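Local atomic coordinates of maleate cis-trans isomerase (Pseudomonas putida, PDB entry 4FQ5), a protein that probably catalyses the cis-trans isomerisation of maleate to fumarate and works as a homodimer. Residues Val27-Met41 against Leu91-Cys103. The protein carries 1 engineered substitution. Sequence-based numbering, arbitrary orientation.
Sequences VVRVGQIVPSSNITM and LSDARVDVMGYAC. With MAE (maleic acid), chain C.
Strands 27-35 and 98-101 are the two inner strands of a four-stranded parallel sheet, and their C-terminal ends lead into the maleate pocket. Gly31 O accepts from Gly100 N at 2.9 Å. Ile33 continues the pattern, its N on Gly100 O and its O on Ala102 N. At the other end Asp97 holds Arg29 by the backbone. Its OD2 takes Arg29 N at 2.9 Å on the anti side of the carboxylate, while its own N donates to Arg29 O. Asp97 CG stands anti to the carbonyl carbon (chi1 -61°), which turns the carboxylate back to Arg29 N. A water lies within hydrogen-bonding reach of Asp97 OD2 and Val27 O. With an alanine here in place of Asp97, Arg29 N is likely to lose its side-chain acceptor. The extended Arg29 side chain reaches the turn after helix 84-92, where NH2 makes weak bonds to Ala94 O and Arg95 O. Between sheet and helix, Ile33 CG1 meets Leu91 CD1 at 3.7 Å. On the same sheet face Ile33 CD1 touches Met99 SD of the neighbouring strand at 3.8 Å. In this parallel alpha/beta arrangement the pocket lies at the C-terminal ends of the strands, where 27-35 runs on toward helix 41-52. There Ala102 CB packs on Met41 SD at 3.7 Å. Pro35 CG lies 3.9 Å from Cys103 CB. Cys103, the predicted nucleophile, is covalently joined through SG to C3 of the ligand (1.9 Å). Asn38 ND2 donates to ligand O1 at 2.7 Å, while its OD1 accepts from Met41 N in an Asx motif. Tyr160, Asn190, Val222 and Gln223 also hydrogen-bond to the ligand.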
ATOM      1  N   VAL A  27      -8.497  11.464   7.620  1.00 38.50           N
ATOM      2  CA  VAL A  27      -7.103  11.865   7.388  1.00 35.54           C
ATOM      3  C   VAL A  27      -6.501  12.568   8.609  1.00 34.53           C
ATOM      4  O   VAL A  27      -7.105  13.472   9.184  1.00 34.54           O
ATOM      5  CB  VAL A  27      -6.980  12.786   6.153  1.00 35.66           C
ATOM      6  CG1 VAL A  27      -5.521  13.048   5.809  1.00 35.55           C
ATOM      7  CG2 VAL A  27      -7.698  12.184   4.956  1.00 37.07           C
ATOM      8  N   VAL A  28      -5.308  12.145   9.007  1.00 31.74           N
ATOM      9  CA  VAL A  28      -4.614  12.771  10.123  1.00 29.89           C
ATOM     10  C   VAL A  28      -3.366  13.465   9.582  1.00 28.33           C
ATOM     11  O   VAL A  28      -2.541  12.821   8.928  1.00 26.61           O
ATOM     12  CB  VAL A  28      -4.250  11.729  11.205  1.00 29.90           C
ATOM     13  CG1 VAL A  28      -3.450  12.367  12.332  1.00 29.94           C
ATOM     14  CG2 VAL A  28      -5.506  11.067  11.754  1.00 30.65           C
ATOM     15  N   ARG A  29      -3.247  14.773   9.836  1.00 28.13           N
ATOM     16  CA  ARG A  29      -2.068  15.544   9.414  1.00 27.49           C
ATOM     17  C   ARG A  29      -1.029  15.515  10.503  1.00 25.89           C
ATOM     18  O   ARG A  29      -1.235  16.105  11.564  1.00 25.30           O
ATOM     19  CB  ARG A  29      -2.375  17.023   9.183  1.00 29.31           C
ATOM     20  CG  ARG A  29      -3.602  17.334   8.383  1.00 32.27           C
ATOM     21  CD  ARG A  29      -3.467  18.705   7.743  1.00 32.94           C
ATOM     22  NE  ARG A  29      -4.685  18.959   7.001  1.00 34.32           N
ATOM     23  CZ  ARG A  29      -5.471  20.015   7.159  1.00 34.68           C
ATOM     24  NH1 ARG A  29      -6.568  20.101   6.427  1.00 36.41           N
ATOM     25  NH2 ARG A  29      -5.154  20.992   8.006  1.00 33.29           N
ATOM     26  N   VAL A  30       0.098  14.876  10.216  1.00 24.38           N
ATOM     27  CA  VAL A  30       1.192  14.757  11.172  1.00 24.08           C
ATOM     28  C   VAL A  30       2.256  15.804  10.855  1.00 24.10           C
ATOM     29  O   VAL A  30       2.730  15.887   9.728  1.00 24.51           O
ATOM     30  CB  VAL A  30       1.812  13.343  11.125  1.00 23.48           C
ATOM     31  CG1 VAL A  30       2.996  13.232  12.083  1.00 23.30           C
ATOM     32  CG2 VAL A  30       0.749  12.301  11.459  1.00 23.27           C
ATOM     33  N   GLY A  31       2.623  16.602  11.851  1.00 24.25           N
ATOM     34  CA  GLY A  31       3.670  17.612  11.681  1.00 23.51           C
ATOM     35  C   GLY A  31       4.947  17.148  12.344  1.00 23.59           C
ATOM     36  O   GLY A  31       4.907  16.582  13.436  1.00 23.29           O
ATOM     37  N   GLN A  32       6.081  17.370  11.679  1.00 23.36           N
ATOM     38  CA  GLN A  32       7.372  16.967  12.230  1.00 23.77           C
ATOM     39  C   GLN A  32       8.385  18.109  12.217  1.00 23.18           C
ATOM     40  O   GLN A  32       8.686  18.668  11.165  1.00 22.65           O
ATOM     41  CB  GLN A  32       7.925  15.735  11.495  1.00 24.24           C
ATOM     42  CG  GLN A  32       6.962  14.552  11.497  1.00 25.71           C
ATOM     43  CD  GLN A  32       7.656  13.217  11.316  1.00 27.41           C
ATOM     44  OE1 GLN A  32       7.930  12.787  10.187  1.00 27.63           O
ATOM     45  NE2 GLN A  32       7.922  12.539  12.430  1.00 27.56           N
ATOM     46  N   ILE A  33       8.899  18.454  13.396  1.00 22.95           N
ATOM     47  CA  ILE A  33      10.005  19.417  13.497  1.00 23.04           C
ATOM     48  C   ILE A  33      11.313  18.628  13.467  1.00 22.54           C
ATOM     49  O   ILE A  33      11.646  17.942  14.429  1.00 22.77           O
ATOM     50  CB  ILE A  33       9.919  20.270  14.791  1.00 23.43           C
ATOM     51  CG1 ILE A  33       8.580  21.018  14.862  1.00 24.15           C
ATOM     52  CG2 ILE A  33      11.101  21.236  14.880  1.00 23.61           C
ATOM     53  CD1 ILE A  33       8.286  21.645  16.214  1.00 24.67           C
ATOM     54  N   VAL A  34      12.048  18.723  12.359  1.00 22.95           N
ATOM     55  CA  VAL A  34      13.228  17.875  12.154  1.00 23.04           C
ATOM     56  C   VAL A  34      14.501  18.695  11.958  1.00 23.48           C
ATOM     57  O   VAL A  34      14.451  19.775  11.361  1.00 23.69           O
ATOM     58  CB  VAL A  34      13.053  16.880  10.965  1.00 23.41           C
ATOM     59  CG1 VAL A  34      11.829  15.995  11.165  1.00 23.43           C
ATOM     60  CG2 VAL A  34      12.950  17.607   9.630  1.00 23.82           C
ATOM     61  N   PRO A  35      15.648  18.181  12.457  1.00 23.50           N
ATOM     62  CA  PRO A  35      16.933  18.763  12.073  1.00 23.65           C
ATOM     63  C   PRO A  35      17.044  18.788  10.554  1.00 23.87           C
ATOM     64  O   PRO A  35      16.569  17.864   9.890  1.00 24.04           O
ATOM     65  CB  PRO A  35      17.953  17.781  12.664  1.00 23.70           C
ATOM     66  CG  PRO A  35      17.257  17.196  13.842  1.00 23.12           C
ATOM     67  CD  PRO A  35      15.812  17.079  13.428  1.00 23.15           C
ATOM     68  N   SER A  36      17.644  19.836   9.999  1.00 24.69           N
ATOM     69  CA  SER A  36      17.688  19.989   8.541  1.00 24.74           C
ATOM     70  C   SER A  36      18.346  18.787   7.833  1.00 25.26           C
ATOM     71  O   SER A  36      17.904  18.371   6.753  1.00 24.65           O
ATOM     72  CB  SER A  36      18.400  21.286   8.159  1.00 25.74           C
ATOM     73  OG  SER A  36      19.759  21.257   8.566  1.00 26.38           O
ATOM     74  N   SER A  37      19.387  18.233   8.455  1.00 24.99           N
ATOM     75  CA  SER A  37      20.133  17.108   7.887  1.00 25.29           C
ATOM     76  C   SER A  37      19.505  15.744   8.204  1.00 25.44           C
ATOM     77  O   SER A  37      19.979  14.712   7.711  1.00 25.97           O
ATOM     78  CB  SER A  37      21.569  17.130   8.394  1.00 25.14           C
ATOM     79  OG  SER A  37      21.589  17.032   9.799  1.00 25.24           O
ATOM     80  N   ASN A  38      18.460  15.740   9.031  1.00 24.65           N
ATOM     81  CA  ASN A  38      17.791  14.499   9.399  1.00 25.05           C
ATOM     82  C   ASN A  38      16.950  13.979   8.234  1.00 24.79           C
ATOM     83  O   ASN A  38      16.184  14.731   7.631  1.00 24.02           O
ATOM     84  CB  ASN A  38      16.940  14.689  10.661  1.00 24.78           C
ATOM     85  CG  ASN A  38      16.385  13.381  11.201  1.00 25.17           C
ATOM     86  OD1 ASN A  38      15.467  12.801  10.632  1.00 24.92           O
ATOM     87  ND2 ASN A  38      16.940  12.915  12.314  1.00 25.95           N
ATOM     88  N   ILE A  39      17.118  12.694   7.921  1.00 25.26           N
ATOM     89  CA  ILE A  39      16.347  12.024   6.864  1.00 25.08           C
ATOM     90  C   ILE A  39      15.555  10.834   7.413  1.00 24.68           C
ATOM     91  O   ILE A  39      14.585  10.380   6.800  1.00 24.46           O
ATOM     92  CB  ILE A  39      17.239  11.545   5.692  1.00 26.44           C
ATOM     93  CG1 ILE A  39      18.399  10.673   6.189  1.00 26.83           C
ATOM     94  CG2 ILE A  39      17.751  12.726   4.874  1.00 26.35           C
ATOM     95  CD1 ILE A  39      18.919   9.701   5.148  1.00 28.63           C
ATOM     96  N   THR A  40      15.960  10.348   8.581  1.00 24.22           N
ATOM     97  CA  THR A  40      15.417   9.102   9.122  1.00 24.15           C
ATOM     98  C   THR A  40      14.044   9.271   9.769  1.00 24.26           C
ATOM     99  O   THR A  40      13.196   8.389   9.646  1.00 23.59           O
ATOM    100  CB  THR A  40      16.430   8.430  10.073  1.00 24.02           C
ATOM    101  OG1 THR A  40      17.632   8.161   9.349  1.00 23.98           O
ATOM    102  CG2 THR A  40      15.895   7.121  10.658  1.00 23.54           C
ATOM    103  N   MET A  41      13.814  10.396  10.447  1.00 24.38           N
ATOM    104  CA  MET A  41      12.500  10.656  11.027  1.00 25.38           C
ATOM    105  C   MET A  41      11.417  10.661   9.949  1.00 24.36           C
ATOM    106  O   MET A  41      10.356  10.056  10.124  1.00 23.51           O
ATOM    107  CB  MET A  41      12.468  11.968  11.818  1.00 28.20           C
ATOM    108  CG  MET A  41      11.204  12.144  12.653  1.00 30.84           C
ATOM    109  SD  MET A  41      11.266  11.377  14.291  1.00 37.69           S
ATOM    110  CE  MET A  41      11.888   9.746  13.931  1.00 35.10           C
ATOM    111  N   LEU A  91       4.377  24.964  11.217  1.00 26.69           N
ATOM    112  CA  LEU A  91       3.526  23.782  11.123  1.00 26.16           C
ATOM    113  C   LEU A  91       2.094  24.037  11.581  1.00 26.44           C
ATOM    114  O   LEU A  91       1.163  23.430  11.044  1.00 26.99           O
ATOM    115  CB  LEU A  91       4.157  22.586  11.855  1.00 25.18           C
ATOM    116  CG  LEU A  91       5.420  22.019  11.180  1.00 24.81           C
ATOM    117  CD1 LEU A  91       6.099  20.992  12.072  1.00 24.65           C
ATOM    118  CD2 LEU A  91       5.101  21.421   9.811  1.00 24.47           C
ATOM    119  N   SER A  92       1.902  24.934  12.550  1.00 25.73           N
ATOM    120  CA  SER A  92       0.539  25.285  12.964  1.00 25.88           C
ATOM    121  C   SER A  92      -0.186  26.172  11.937  1.00 26.31           C
ATOM    122  O   SER A  92      -1.412  26.221  11.932  1.00 27.15           O
ATOM    123  CB  SER A  92       0.470  25.861  14.391  1.00 25.72           C
ATOM    124  OG  SER A  92       1.332  26.967  14.567  1.00 25.80           O
ATOM    125  N   ASP A  93       0.567  26.840  11.059  1.00 26.29           N
ATOM    126  CA  ASP A  93      -0.022  27.503   9.884  1.00 27.04           C
ATOM    127  C   ASP A  93      -0.790  26.507   9.007  1.00 27.59           C
ATOM    128  O   ASP A  93      -1.706  26.891   8.277  1.00 28.85           O
ATOM    129  CB  ASP A  93       1.058  28.174   9.026  1.00 26.93           C
ATOM    130  CG  ASP A  93       1.531  29.525   9.581  1.00 27.92           C
ATOM    131  OD1 ASP A  93       1.052  29.986  10.636  1.00 27.90           O
ATOM    132  OD2 ASP A  93       2.411  30.133   8.937  1.00 28.43           O
ATOM    133  N   ALA A  94      -0.397  25.233   9.078  1.00 26.94           N
ATOM    134  CA  ALA A  94      -1.032  24.152   8.332  1.00 27.15           C
ATOM    135  C   ALA A  94      -2.103  23.394   9.131  1.00 27.65           C
ATOM    136  O   ALA A  94      -2.711  22.461   8.604  1.00 27.81           O
ATOM    137  CB  ALA A  94       0.033  23.175   7.834  1.00 26.52           C
ATOM    138  N   ARG A  95      -2.326  23.790  10.390  1.00 28.24           N
ATOM    139  CA  ARG A  95      -3.320  23.146  11.284  1.00 29.19           C
ATOM    140  C   ARG A  95      -3.134  21.624  11.367  1.00 28.70           C
ATOM    141  O   ARG A  95      -4.055  20.826  11.209  1.00 27.98           O
ATOM    142  CB  ARG A  95      -4.760  23.537  10.923  1.00 31.03           C
ATOM    143  CG  ARG A  95      -5.039  25.027  11.100  1.00 33.45           C
ATOM    144  CD  ARG A  95      -6.508  25.361  10.865  1.00 35.59           C
ATOM    145  NE  ARG A  95      -7.364  24.789  11.902  1.00 38.88           N
ATOM    146  CZ  ARG A  95      -7.530  25.312  13.118  1.00 40.30           C
ATOM    147  NH1 ARG A  95      -6.901  26.433  13.468  1.00 39.91           N
ATOM    148  NH2 ARG A  95      -8.326  24.706  13.988  1.00 40.60           N
ATOM    149  N   VAL A  96      -1.888  21.263  11.606  1.00 28.65           N
ATOM    150  CA  VAL A  96      -1.448  19.903  11.814  1.00 28.39           C
ATOM    151  C   VAL A  96      -2.159  19.346  13.066  1.00 28.32           C
ATOM    152  O   VAL A  96      -2.421  20.096  14.010  1.00 27.71           O
ATOM    153  CB  VAL A  96       0.096  19.974  11.894  1.00 29.04           C
ATOM    154  CG1 VAL A  96       0.657  19.519  13.228  1.00 29.22           C
ATOM    155  CG2 VAL A  96       0.745  19.351  10.667  1.00 28.33           C
ATOM    156  N   ASP A  97      -2.527  18.063  13.051  1.00 28.04           N
ATOM    157  CA  ASP A  97      -3.284  17.454  14.163  1.00 28.69           C
ATOM    158  C   ASP A  97      -2.406  17.013  15.341  1.00 28.15           C
ATOM    159  O   ASP A  97      -2.889  16.862  16.469  1.00 28.40           O
ATOM    160  CB  ASP A  97      -4.134  16.275  13.667  1.00 29.54           C
ATOM    161  CG  ASP A  97      -5.156  16.688  12.620  1.00 30.83           C
ATOM    162  OD1 ASP A  97      -5.953  17.607  12.900  1.00 31.83           O
ATOM    163  OD2 ASP A  97      -5.163  16.097  11.517  1.00 31.38           O
ATOM    164  N   VAL A  98      -1.128  16.775  15.058  1.00 27.77           N
ATOM    165  CA  VAL A  98      -0.114  16.468  16.070  1.00 27.16           C
ATOM    166  C   VAL A  98       1.186  17.011  15.557  1.00 26.35           C
ATOM    167  O   VAL A  98       1.397  17.060  14.343  1.00 25.82           O
ATOM    168  CB  VAL A  98       0.177  14.960  16.265  1.00 28.04           C
ATOM    169  CG1 VAL A  98      -0.431  14.448  17.551  1.00 30.04           C
ATOM    170  CG2 VAL A  98      -0.189  14.128  15.038  1.00 28.35           C
ATOM    171  N   MET A  99       2.077  17.346  16.483  1.00 25.60           N
ATOM    172  CA  MET A  99       3.373  17.895  16.138  1.00 26.34           C
ATOM    173  C   MET A  99       4.451  17.226  16.975  1.00 26.67           C
ATOM    174  O   MET A  99       4.386  17.234  18.207  1.00 27.10           O
ATOM    175  CB  MET A  99       3.373  19.408  16.371  1.00 26.91           C
ATOM    176  CG  MET A  99       4.521  20.129  15.689  1.00 26.69           C
ATOM    177  SD  MET A  99       4.462  21.904  15.987  1.00 28.03           S
ATOM    178  CE  MET A  99       2.816  22.283  15.382  1.00 26.78           C
ATOM    179  N   GLY A 100       5.436  16.642  16.297  1.00 26.80           N
ATOM    180  CA  GLY A 100       6.542  15.972  16.966  1.00 27.23           C
ATOM    181  C   GLY A 100       7.856  16.698  16.768  1.00 27.71           C
ATOM    182  O   GLY A 100       8.259  16.973  15.642  1.00 27.50           O
ATOM    183  N   TYR A 101       8.514  17.020  17.878  1.00 28.57           N
ATOM    184  CA  TYR A 101       9.871  17.561  17.864  1.00 28.61           C
ATOM    185  C   TYR A 101      10.790  16.350  17.828  1.00 28.19           C
ATOM    186  O   TYR A 101      10.859  15.584  18.792  1.00 28.48           O
ATOM    187  CB  TYR A 101      10.097  18.399  19.126  1.00 29.11           C
ATOM    188  CG  TYR A 101      11.429  19.115  19.255  1.00 29.43           C
ATOM    189  CD1 TYR A 101      11.487  20.506  19.253  1.00 30.49           C
ATOM    190  CD2 TYR A 101      12.625  18.408  19.432  1.00 30.06           C
ATOM    191  CE1 TYR A 101      12.696  21.182  19.400  1.00 30.85           C
ATOM    192  CE2 TYR A 101      13.840  19.072  19.569  1.00 30.42           C
ATOM    193  CZ  TYR A 101      13.869  20.461  19.560  1.00 30.78           C
ATOM    194  OH  TYR A 101      15.062  21.137  19.707  1.00 31.86           O
ATOM    195  N   ALA A 102      11.492  16.183  16.709  1.00 28.87           N
ATOM    196  CA  ALA A 102      12.219  14.942  16.417  1.00 29.78           C
ATOM    197  C   ALA A 102      13.512  14.679  17.212  1.00 30.56           C
ATOM    198  O   ALA A 102      13.791  13.535  17.565  1.00 31.43           O
ATOM    199  CB  ALA A 102      12.489  14.833  14.925  1.00 29.37           C
ATOM    200  N   CYS A 103      14.305  15.688  17.527  1.00 30.37           N
ATOM    201  CA  CYS A 103      15.633  15.415  18.077  1.00 29.79           C
ATOM    202  C   CYS A 103      15.704  15.260  19.603  1.00 29.34           C
ATOM    203  O   CYS A 103      15.631  16.202  20.365  1.00 29.18           O
ATOM    204  CB  CYS A 103      16.618  16.469  17.596  1.00 30.58           C
ATOM    205  SG  CYS A 103      18.335  16.226  18.044  1.00 31.88           S
TER
HETATM  206  C1  MAE C 301      19.019  13.518  15.023  1.00 36.17           C
HETATM  207  O1  MAE C 301      18.961  13.801  13.815  1.00 33.92           O
HETATM  208  O2  MAE C 301      19.194  12.368  15.452  1.00 35.49           O
HETATM  209  C2  MAE C 301      18.901  14.620  15.989  1.00 35.69           C
HETATM  210  C3  MAE C 301      18.642  14.468  17.275  1.00 35.20           C
HETATM  211  C4  MAE C 301      18.405  13.171  17.947  1.00 35.48           C
HETATM  212  O3  MAE C 301      19.235  12.782  18.763  1.00 35.42           O
HETATM  213  O4  MAE C 301      17.383  12.509  17.733  1.00 35.24           O
HETATM  214  O   HOH W   1      -7.001  16.636   9.453  1.00 43.11           O